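Local coordinates for nuclear movement protein (Encephalitozoon cuniculi, PDB 2O30) that is of unknown function but probably binds unfolded proteins, with a CS domain of the p23 and NudC-like type, at residues 14-20 and 72-78; 50-56 and 84-89. The protein carries 1 engineered substitution. Residue numbers count along the deposited sequence, not the author numbering.

Contact 1: 14-20 and 72-78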
ATOM      1  N   ASN A  14       7.819  -9.810  21.598  1.00 23.83           N
ATOM      2  CA  ASN A  14       7.410  -8.456  21.261  1.00 23.80           C
ATOM      3  C   ASN A  14       7.438  -8.124  19.757  1.00 23.47           C
ATOM      4  O   ASN A  14       7.221  -6.975  19.396  1.00 23.41           O
ATOM      5  CB  ASN A  14       8.321  -7.454  21.999  1.00 24.95           C
ATOM      6  CG  ASN A  14       9.773  -7.499  21.532  1.00 25.59           C
ATOM      7  OD1 ASN A  14      10.302  -8.538  21.117  1.00 28.32           O
ATOM      8  ND2 ASN A  14      10.450  -6.353  21.642  1.00 33.27           N
ATOM      9  N   GLU A  15       7.682  -9.125  18.901  1.00 22.88           N
ATOM     10  CA  GLU A  15       7.921  -8.839  17.461  1.00 23.14           C
ATOM     11  C   GLU A  15       7.384  -9.946  16.555  1.00 21.28           C
ATOM     12  O   GLU A  15       7.349 -11.127  16.925  1.00 19.88           O
ATOM     13  CB  GLU A  15       9.417  -8.646  17.174  1.00 22.77           C
ATOM     14  CG  GLU A  15      10.057  -7.416  17.793  1.00 27.36           C
ATOM     15  CD  GLU A  15      11.536  -7.286  17.439  1.00 28.17           C
ATOM     16  OE1 GLU A  15      11.998  -8.014  16.523  1.00 33.38           O
ATOM     17  OE2 GLU A  15      12.221  -6.441  18.081  1.00 35.60           O
ATOM     18  N   ILE A  16       6.956  -9.539  15.365  1.00 19.61           N
ATOM     19  CA  ILE A  16       6.541 -10.480  14.321  1.00 19.43           C
ATOM     20  C   ILE A  16       7.545 -10.345  13.157  1.00 19.44           C
ATOM     21  O   ILE A  16       7.890  -9.230  12.808  1.00 19.14           O
ATOM     22  CB  ILE A  16       5.115 -10.139  13.841  1.00 20.19           C
ATOM     23  CG1 ILE A  16       4.069 -10.571  14.888  1.00 20.11           C
ATOM     24  CG2 ILE A  16       4.766 -10.813  12.489  1.00 21.08           C
ATOM     25  CD1 ILE A  16       3.902 -12.121  15.073  1.00 21.04           C
ATOM     26  N   ASN A  17       7.984 -11.477  12.593  1.00 19.29           N
ATOM     27  CA  ASN A  17       8.876 -11.496  11.428  1.00 20.00           C
ATOM     28  C   ASN A  17       8.225 -12.290  10.314  1.00 19.75           C
ATOM     29  O   ASN A  17       7.677 -13.371  10.558  1.00 18.92           O
ATOM     30  CB  ASN A  17      10.217 -12.138  11.783  1.00 21.05           C
ATOM     31  CG  ASN A  17      10.985 -11.335  12.815  1.00 25.61           C
ATOM     32  OD1 ASN A  17      11.381 -10.190  12.557  1.00 27.92           O
ATOM     33  ND2 ASN A  17      11.208 -11.935  13.980  1.00 29.13           N
ATOM     34  N   ILE A  18       8.262 -11.746   9.096  1.00 18.82           N
ATOM     35  CA  ILE A  18       7.676 -12.426   7.935  1.00 19.18           C
ATOM     36  C   ILE A  18       8.778 -12.519   6.878  1.00 19.19           C
ATOM     37  O   ILE A  18       9.541 -11.573   6.711  1.00 18.34           O
ATOM     38  CB  ILE A  18       6.480 -11.669   7.376  1.00 19.96           C
ATOM     39  CG1 ILE A  18       5.342 -11.586   8.417  1.00 19.85           C
ATOM     40  CG2 ILE A  18       5.954 -12.320   6.058  1.00 20.65           C
ATOM     41  CD1 ILE A  18       4.331 -10.448   8.146  1.00 21.86           C
ATOM     42  N   GLN A  19       8.860 -13.670   6.231  1.00 18.35           N
ATOM     43  CA  GLN A  19       9.868 -13.895   5.173  1.00 19.55           C
ATOM     44  C   GLN A  19       9.195 -14.377   3.901  1.00 19.28           C
ATOM     45  O   GLN A  19       8.216 -15.136   3.933  1.00 19.12           O
ATOM     46  CB  GLN A  19      10.898 -14.943   5.630  1.00 20.07           C
ATOM     47  CG  GLN A  19      11.518 -14.690   6.999  1.00 24.76           C
ATOM     48  CD  GLN A  19      10.679 -15.269   8.163  1.00 30.12           C
ATOM     49  OE1 GLN A  19      10.113 -16.379   8.072  1.00 31.21           O
ATOM     50  NE2 GLN A  19      10.620 -14.523   9.270  1.00 32.06           N
ATOM     51  N   PHE A  20       9.712 -13.936   2.754  1.00 18.82           N
ATOM     52  CA  PHE A  20       9.219 -14.463   1.481  1.00 19.62           C
ATOM     53  C   PHE A  20      10.311 -14.283   0.436  1.00 19.60           C
ATOM     54  O   PHE A  20      11.186 -13.441   0.605  1.00 19.76           O
ATOM     55  CB  PHE A  20       7.899 -13.807   1.054  1.00 19.94           C
ATOM     56  CG  PHE A  20       7.982 -12.321   0.830  1.00 20.14           C
ATOM     57  CD1 PHE A  20       7.745 -11.431   1.878  1.00 19.96           C
ATOM     58  CD2 PHE A  20       8.301 -11.801  -0.426  1.00 18.96           C
ATOM     59  CE1 PHE A  20       7.791 -10.058   1.680  1.00 20.68           C
ATOM     60  CE2 PHE A  20       8.366 -10.437  -0.630  1.00 20.55           C
ATOM     61  CZ  PHE A  20       8.107  -9.549   0.441  1.00 21.60           C
ATOM     62  N   VAL A  72      13.228 -11.722   1.419  1.00 21.28           N
ATOM     63  CA  VAL A  72      12.817 -10.466   2.038  1.00 20.41           C
ATOM     64  C   VAL A  72      12.487 -10.773   3.489  1.00 21.04           C
ATOM     65  O   VAL A  72      11.744 -11.718   3.766  1.00 19.89           O
ATOM     66  CB  VAL A  72      11.585  -9.861   1.342  1.00 20.47           C
ATOM     67  CG1 VAL A  72      11.198  -8.534   2.012  1.00 20.77           C
ATOM     68  CG2 VAL A  72      11.878  -9.589  -0.155  1.00 21.86           C
ATOM     69  N   ASP A  73      13.045  -9.981   4.400  1.00 21.07           N
ATOM     70  CA  ASP A  73      12.730 -10.126   5.828  1.00 22.29           C
ATOM     71  C   ASP A  73      11.965  -8.881   6.290  1.00 21.52           C
ATOM     72  O   ASP A  73      12.441  -7.768   6.129  1.00 20.58           O
ATOM     73  CB  ASP A  73      14.017 -10.332   6.612  1.00 23.67           C
ATOM     74  CG  ASP A  73      14.618 -11.712   6.401  1.00 28.42           C
ATOM     75  OD1 ASP A  73      13.979 -12.701   6.800  1.00 32.72           O
ATOM     76  OD2 ASP A  73      15.739 -11.817   5.864  1.00 33.50           O
ATOM     77  N   VAL A  74      10.763  -9.083   6.825  1.00 20.53           N
ATOM     78  CA  VAL A  74       9.899  -7.988   7.296  1.00 20.08           C
ATOM     79  C   VAL A  74       9.782  -8.144   8.814  1.00 20.24           C
ATOM     80  O   VAL A  74       9.670  -9.267   9.317  1.00 19.81           O
ATOM     81  CB  VAL A  74       8.516  -8.098   6.644  1.00 19.94           C
ATOM     82  CG1 VAL A  74       7.625  -6.940   7.033  1.00 20.31           C
ATOM     83  CG2 VAL A  74       8.640  -8.180   5.090  1.00 19.98           C
ATOM     84  N   ASN A  75       9.859  -7.028   9.537  1.00 19.91           N
ATOM     85  CA  ASN A  75       9.785  -7.057  11.004  1.00 21.40           C
ATOM     86  C   ASN A  75       8.832  -5.939  11.434  1.00 20.37           C
ATOM     87  O   ASN A  75       8.836  -4.858  10.849  1.00 19.46           O
ATOM     88  CB  ASN A  75      11.193  -6.816  11.546  1.00 22.70           C
ATOM     89  CG  ASN A  75      11.230  -6.625  13.030  1.00 27.85           C
ATOM     90  OD1 ASN A  75      11.213  -5.484  13.519  1.00 32.32           O
ATOM     91  ND2 ASN A  75      11.289  -7.734  13.773  1.00 30.72           N
ATOM     92  N   VAL A  76       7.992  -6.206  12.440  1.00 19.28           N
ATOM     93  CA  VAL A  76       7.149  -5.161  13.026  1.00 19.99           C
ATOM     94  C   VAL A  76       6.981  -5.496  14.506  1.00 20.66           C
ATOM     95  O   VAL A  76       6.947  -6.682  14.879  1.00 20.29           O
ATOM     96  CB  VAL A  76       5.762  -4.994  12.309  1.00 18.75           C
ATOM     97  CG1 VAL A  76       4.864  -6.216  12.453  1.00 20.72           C
ATOM     98  CG2 VAL A  76       5.012  -3.749  12.823  1.00 20.39           C
ATOM     99  N   THR A  77       6.900  -4.450  15.333  1.00 20.89           N
ATOM    100  CA  THR A  77       6.838  -4.647  16.792  1.00 22.65           C
ATOM    101  C   THR A  77       5.379  -4.834  17.219  1.00 22.77           C
ATOM    102  O   THR A  77       4.505  -4.128  16.747  1.00 23.08           O
ATOM    103  CB  THR A  77       7.466  -3.432  17.512  1.00 23.00           C
ATOM    104  OG1 THR A  77       8.852  -3.324  17.153  1.00 24.50           O
ATOM    105  CG2 THR A  77       7.350  -3.563  19.035  1.00 24.05           C
ATOM    106  N   LYS A  78       5.124  -5.792  18.116  1.00 23.75           N
ATOM    107  CA  LYS A  78       3.784  -6.012  18.649  1.00 24.52           C
ATOM    108  C   LYS A  78       3.422  -4.903  19.635  1.00 25.50           C
ATOM    109  O   LYS A  78       4.284  -4.436  20.361  1.00 25.77           O
ATOM    110  CB  LYS A  78       3.729  -7.347  19.403  1.00 23.86           C
ATOM    111  CG  LYS A  78       3.936  -8.592  18.534  1.00 23.02           C
ATOM    112  CD  LYS A  78       4.162  -9.807  19.446  1.00 22.05           C
ATOM    113  CE  LYS A  78       4.277 -11.111  18.665  1.00 20.51           C
ATOM    114  NZ  LYS A  78       4.525 -12.236  19.675  1.00 21.30           N
TER
HETATM  115  O   HOH W   1      12.687  -9.863  10.219  1.00 39.01           O
HETATM  116  O   HOH W   2      12.165 -12.026   8.877  1.00 33.36           O
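Phe20, Ile18 and Ile16 line up beside Val72, Val74 and Val76 on the buried face of this antiparallel pair. Val72 CB sits over the Phe20 ring, 3.8 Å from its centroid, as a CH-pi contact, and Ile18 CB meets Val74 CB at 4.2 Å. Across the sandwich, Ile40 and Val42 of strand 39-44 cover Ile18 and Phe20. The three apolar pairs are also hydrogen-bonded pairs: Ile18 N reaches Val74 O at 2.9 Å, and Val74 N returns to Ile18 O at 2.8 Å. On the other face the residues are polar. Asn75 ND2 donates to Asn17 OD1 at 2.7 Å and to Glu15 OE1 at 2.9 Å, bridging two alternate residues of the facing strand, while a water joins Gln19 NE2 (3.0 Å) to Asp73 OD1 (2.8 Å). Gln19 bonds to Thr8, and Asn17 to Asp10, both on strand 8-12. Such alternation suits a strand pair with one face packed against a second sheet, as in this CS-domain sandwich, and the other meeting water.

Contact 2: 50-56 and 84-89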
ATOM      1  N   ILE A  50       0.759 -11.505   0.871  1.00 26.40           N
ATOM      2  CA  ILE A  50      -0.217 -11.509   1.973  1.00 27.27           C
ATOM      3  C   ILE A  50      -1.242 -10.414   1.744  1.00 27.81           C
ATOM      4  O   ILE A  50      -0.894  -9.305   1.328  1.00 27.56           O
ATOM      5  CB  ILE A  50       0.415 -11.211   3.341  1.00 27.01           C
ATOM      6  CG1 ILE A  50       1.461 -12.254   3.709  1.00 28.58           C
ATOM      7  CG2 ILE A  50      -0.674 -11.124   4.430  1.00 27.44           C
ATOM      8  CD1 ILE A  50       2.230 -11.907   4.983  1.00 30.11           C
ATOM      9  N   ASP A  51      -2.499 -10.730   2.042  1.00 28.97           N
ATOM     10  CA  ASP A  51      -3.585  -9.769   2.010  1.00 29.90           C
ATOM     11  C   ASP A  51      -4.541 -10.188   3.115  1.00 30.22           C
ATOM     12  O   ASP A  51      -5.392 -11.053   2.905  1.00 30.64           O
ATOM     13  CB  ASP A  51      -4.287  -9.821   0.655  1.00 30.45           C
ATOM     14  CG  ASP A  51      -5.426  -8.820   0.534  1.00 33.00           C
ATOM     15  OD1 ASP A  51      -5.672  -8.024   1.469  1.00 34.44           O
ATOM     16  OD2 ASP A  51      -6.073  -8.823  -0.527  1.00 36.97           O
ATOM     17  N   GLY A  52      -4.384  -9.605   4.290  1.00 29.81           N
ATOM     18  CA  GLY A  52      -5.226 -10.009   5.409  1.00 30.28           C
ATOM     19  C   GLY A  52      -5.159  -9.072   6.579  1.00 30.42           C
ATOM     20  O   GLY A  52      -4.833  -7.892   6.436  1.00 30.19           O
ATOM     21  N   GLU A  53      -5.481  -9.607   7.753  1.00 29.89           N
ATOM     22  CA  GLU A  53      -5.500  -8.825   8.961  1.00 29.80           C
ATOM     23  C   GLU A  53      -4.682  -9.575   9.989  1.00 28.62           C
ATOM     24  O   GLU A  53      -4.893 -10.769  10.189  1.00 27.75           O
ATOM     25  CB  GLU A  53      -6.941  -8.656   9.451  1.00 30.88           C
ATOM     26  CG  GLU A  53      -7.083  -7.811  10.687  1.00 35.45           C
ATOM     27  CD  GLU A  53      -8.509  -7.325  10.875  1.00 41.64           C
ATOM     28  OE1 GLU A  53      -9.422  -8.177  10.983  1.00 43.48           O
ATOM     29  OE2 GLU A  53      -8.712  -6.086  10.902  1.00 45.59           O
ATOM     30  N   LEU A  54      -3.741  -8.876  10.617  1.00 27.38           N
ATOM     31  CA  LEU A  54      -2.872  -9.484  11.610  1.00 26.78           C
ATOM     32  C   LEU A  54      -3.724  -9.875  12.812  1.00 26.52           C
ATOM     33  O   LEU A  54      -4.736  -9.233  13.079  1.00 26.98           O
ATOM     34  CB  LEU A  54      -1.784  -8.510  12.044  1.00 27.09           C
ATOM     35  CG  LEU A  54      -0.671  -8.243  11.015  1.00 28.32           C
ATOM     36  CD1 LEU A  54       0.411  -7.389  11.664  1.00 31.20           C
ATOM     37  CD2 LEU A  54      -0.064  -9.530  10.535  1.00 27.10           C
ATOM     38  N   LEU A  55      -3.310 -10.916  13.524  1.00 25.67           N
ATOM     39  CA  LEU A  55      -4.089 -11.418  14.659  1.00 26.21           C
ATOM     40  C   LEU A  55      -4.279 -10.375  15.767  1.00 26.72           C
ATOM     41  O   LEU A  55      -5.372 -10.275  16.368  1.00 27.37           O
ATOM     42  CB  LEU A  55      -3.436 -12.687  15.225  1.00 25.55           C
ATOM     43  CG  LEU A  55      -4.257 -13.371  16.338  1.00 26.34           C
ATOM     44  CD1 LEU A  55      -5.632 -13.749  15.843  1.00 28.16           C
ATOM     45  CD2 LEU A  55      -3.516 -14.579  16.838  1.00 26.80           C
ATOM     46  N   HIS A  56      -3.225  -9.616  16.061  1.00 27.08           N
ATOM     47  CA  HIS A  56      -3.272  -8.564  17.078  1.00 27.60           C
ATOM     48  C   HIS A  56      -2.606  -7.289  16.574  1.00 27.70           C
ATOM     49  O   HIS A  56      -1.965  -7.279  15.511  1.00 27.11           O
ATOM     50  CB  HIS A  56      -2.580  -9.002  18.372  1.00 27.93           C
ATOM     51  CG  HIS A  56      -3.146 -10.255  18.966  1.00 29.50           C
ATOM     52  ND1 HIS A  56      -4.402 -10.306  19.532  1.00 31.89           N
ATOM     53  CD2 HIS A  56      -2.636 -11.505  19.063  1.00 31.34           C
ATOM     54  CE1 HIS A  56      -4.638 -11.534  19.961  1.00 31.54           C
ATOM     55  NE2 HIS A  56      -3.585 -12.282  19.686  1.00 31.79           N
ATOM     56  N   TRP A  84       1.499 -15.118  19.739  1.00 24.13           N
ATOM     57  CA  TRP A  84       0.370 -15.202  18.812  1.00 24.00           C
ATOM     58  C   TRP A  84       0.242 -16.640  18.336  1.00 24.87           C
ATOM     59  O   TRP A  84       1.240 -17.236  17.919  1.00 24.75           O
ATOM     60  CB  TRP A  84       0.639 -14.354  17.560  1.00 23.59           C
ATOM     61  CG  TRP A  84       0.680 -12.865  17.752  1.00 23.39           C
ATOM     62  CD1 TRP A  84       0.873 -12.159  18.927  1.00 23.38           C
ATOM     63  CD2 TRP A  84       0.543 -11.891  16.715  1.00 23.20           C
ATOM     64  NE1 TRP A  84       0.848 -10.800  18.663  1.00 23.19           N
ATOM     65  CE2 TRP A  84       0.650 -10.613  17.317  1.00 23.50           C
ATOM     66  CE3 TRP A  84       0.338 -11.974  15.326  1.00 23.97           C
ATOM     67  CZ2 TRP A  84       0.565  -9.425  16.573  1.00 22.38           C
ATOM     68  CZ3 TRP A  84       0.241 -10.796  14.589  1.00 22.90           C
ATOM     69  CH2 TRP A  84       0.355  -9.535  15.218  1.00 23.03           C
ATOM     70  N   ASP A  85      -0.975 -17.179  18.393  1.00 26.14           N
ATOM     71  CA  ASP A  85      -1.284 -18.510  17.854  1.00 27.79           C
ATOM     72  C   ASP A  85      -1.147 -18.610  16.327  1.00 26.97           C
ATOM     73  O   ASP A  85      -0.822 -19.678  15.787  1.00 26.78           O
ATOM     74  CB  ASP A  85      -2.727 -18.902  18.216  1.00 28.60           C
ATOM     75  CG  ASP A  85      -2.896 -19.287  19.678  1.00 33.94           C
ATOM     76  OD1 ASP A  85      -1.923 -19.211  20.469  1.00 37.08           O
ATOM     77  OD2 ASP A  85      -4.030 -19.675  20.034  1.00 38.79           O
ATOM     78  N   SER A  86      -1.445 -17.508  15.637  1.00 26.56           N
ATOM     79  CA  SER A  86      -1.366 -17.466  14.178  1.00 25.61           C
ATOM     80  C   SER A  86      -0.941 -16.054  13.775  1.00 25.48           C
ATOM     81  O   SER A  86      -1.003 -15.132  14.590  1.00 24.87           O
ATOM     82  CB  SER A  86      -2.704 -17.860  13.547  1.00 25.81           C
ATOM     83  OG  SER A  86      -3.719 -16.908  13.834  1.00 25.81           O
ATOM     84  N   LEU A  87      -0.496 -15.885  12.530  1.00 25.33           N
ATOM     85  CA  LEU A  87      -0.091 -14.562  12.057  1.00 25.50           C
ATOM     86  C   LEU A  87      -1.322 -13.716  11.780  1.00 25.71           C
ATOM     87  O   LEU A  87      -1.356 -12.532  12.109  1.00 25.06           O
ATOM     88  CB  LEU A  87       0.705 -14.695  10.761  1.00 24.70           C
ATOM     89  CG  LEU A  87       1.166 -13.379  10.130  1.00 24.92           C
ATOM     90  CD1 LEU A  87       2.156 -12.647  11.058  1.00 23.01           C
ATOM     91  CD2 LEU A  87       1.821 -13.672   8.774  1.00 25.26           C
ATOM     92  N   LEU A  88      -2.329 -14.346  11.182  1.00 27.20           N
ATOM     93  CA  LEU A  88      -3.503 -13.640  10.670  1.00 29.58           C
ATOM     94  C   LEU A  88      -4.778 -14.072  11.396  1.00 31.90           C
ATOM     95  O   LEU A  88      -4.806 -15.127  12.053  1.00 32.71           O
ATOM     96  CB  LEU A  88      -3.649 -13.878   9.170  1.00 29.54           C
ATOM     97  CG  LEU A  88      -2.471 -13.490   8.268  1.00 28.87           C
ATOM     98  CD1 LEU A  88      -2.782 -13.846   6.810  1.00 31.21           C
ATOM     99  CD2 LEU A  88      -2.145 -12.022   8.407  1.00 28.55           C
ATOM    100  N   VAL A  89      -5.813 -13.243  11.281  1.00 33.53           N
ATOM    101  CA  VAL A  89      -7.126 -13.487  11.908  1.00 35.36           C
ATOM    102  C   VAL A  89      -7.761 -14.820  11.511  1.00 36.01           C
ATOM    103  O   VAL A  89      -7.563 -15.326  10.404  1.00 37.88           O
ATOM    104  CB  VAL A  89      -8.101 -12.323  11.618  1.00 35.33           C
ATOM    105  CG1 VAL A  89      -9.570 -12.766  11.736  1.00 37.58           C
ATOM    106  CG2 VAL A  89      -7.813 -11.153  12.544  1.00 35.52           C
TER
HETATM  107  O   HOH W   3      -3.095 -15.417  20.077  1.00 33.80           O
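This is a crossing of two largely irregular segments: the chain leaving strand 47-51, which turns a corner at Gly52, meets the C-terminal tail of the modelled chain along one side of the sandwich. A single backbone bridge, Leu54 with Leu88 (CA-CA 4.3 Å), fixes the register. Val89 N donates to Glu53 O and Leu55 N to Leu87 O, each at 2.9 Å, and the bonds are supplemented by CA-H...O contacts from Leu88 CA to Glu53 O (3.2 Å) and from Leu54 CA to Leu87 O (3.4 Å). Beneath this bridge lies an apolar layer. Leu54 CD2 stands 3.9 Å from both Leu87 CD1 and Leu88 CD2, and Ile50 CD1 approaches Leu87 CD2 at 4.2 Å. Ile40 of strand 39-44 packs against Ile50, Leu54 and Leu88, and Leu87 packs on Ile16 and Ile18, so the tail adds to the interior of the CS domain, whose fold is the compact antiparallel beta sandwich of the p23 and HSP20 relatives. Towards the other end, the Trp84 ring packs against Leu54, Leu55 and His56. The edge of the His56 ring points at the face of the five-membered ring of Trp84 in a T-shaped pair, with centroids 4.7 Å apart and planes at 75°, while Leu55 CB lies 3.8 Å from Trp84 CE3. At the margin, a water links His56 NE2 and Asp85 N, both at 3.2 Å, and Ser86 OG donates to Leu88 O at 2.7 Å within the tail. Lys38 bonds to the carbonyl oxygens of Leu54 and Leu55.

The two contacts, with centres about 12 Å apart, share a continuous interior: the buried face of contact 1 runs into the tail of contact 2 and into Ile50 on strand 47-51. Ile16 CG2 touches Leu87 CD1 at 3.5 Å, Ile16 CD1 lies 3.6 Å from Trp84 CE3, and Ile18 CG2 meets Ile50 CD1 at 3.9 Å. At the end of the strand pair Lys78 CE rests 3.4 Å from Trp84 NE1, within a cation-pi pairing, while Lys78 NZ hydrogen-bonds to the Glu82 carbonyl oxygen. Their segments alternate along the chain, so the two pairings are interlaced. The dithiothreitol pocket belongs to contact 2 only through Asp51, which makes no contact with 84-89; Arg34, Cys41, Lys43 and Ile48 complete it.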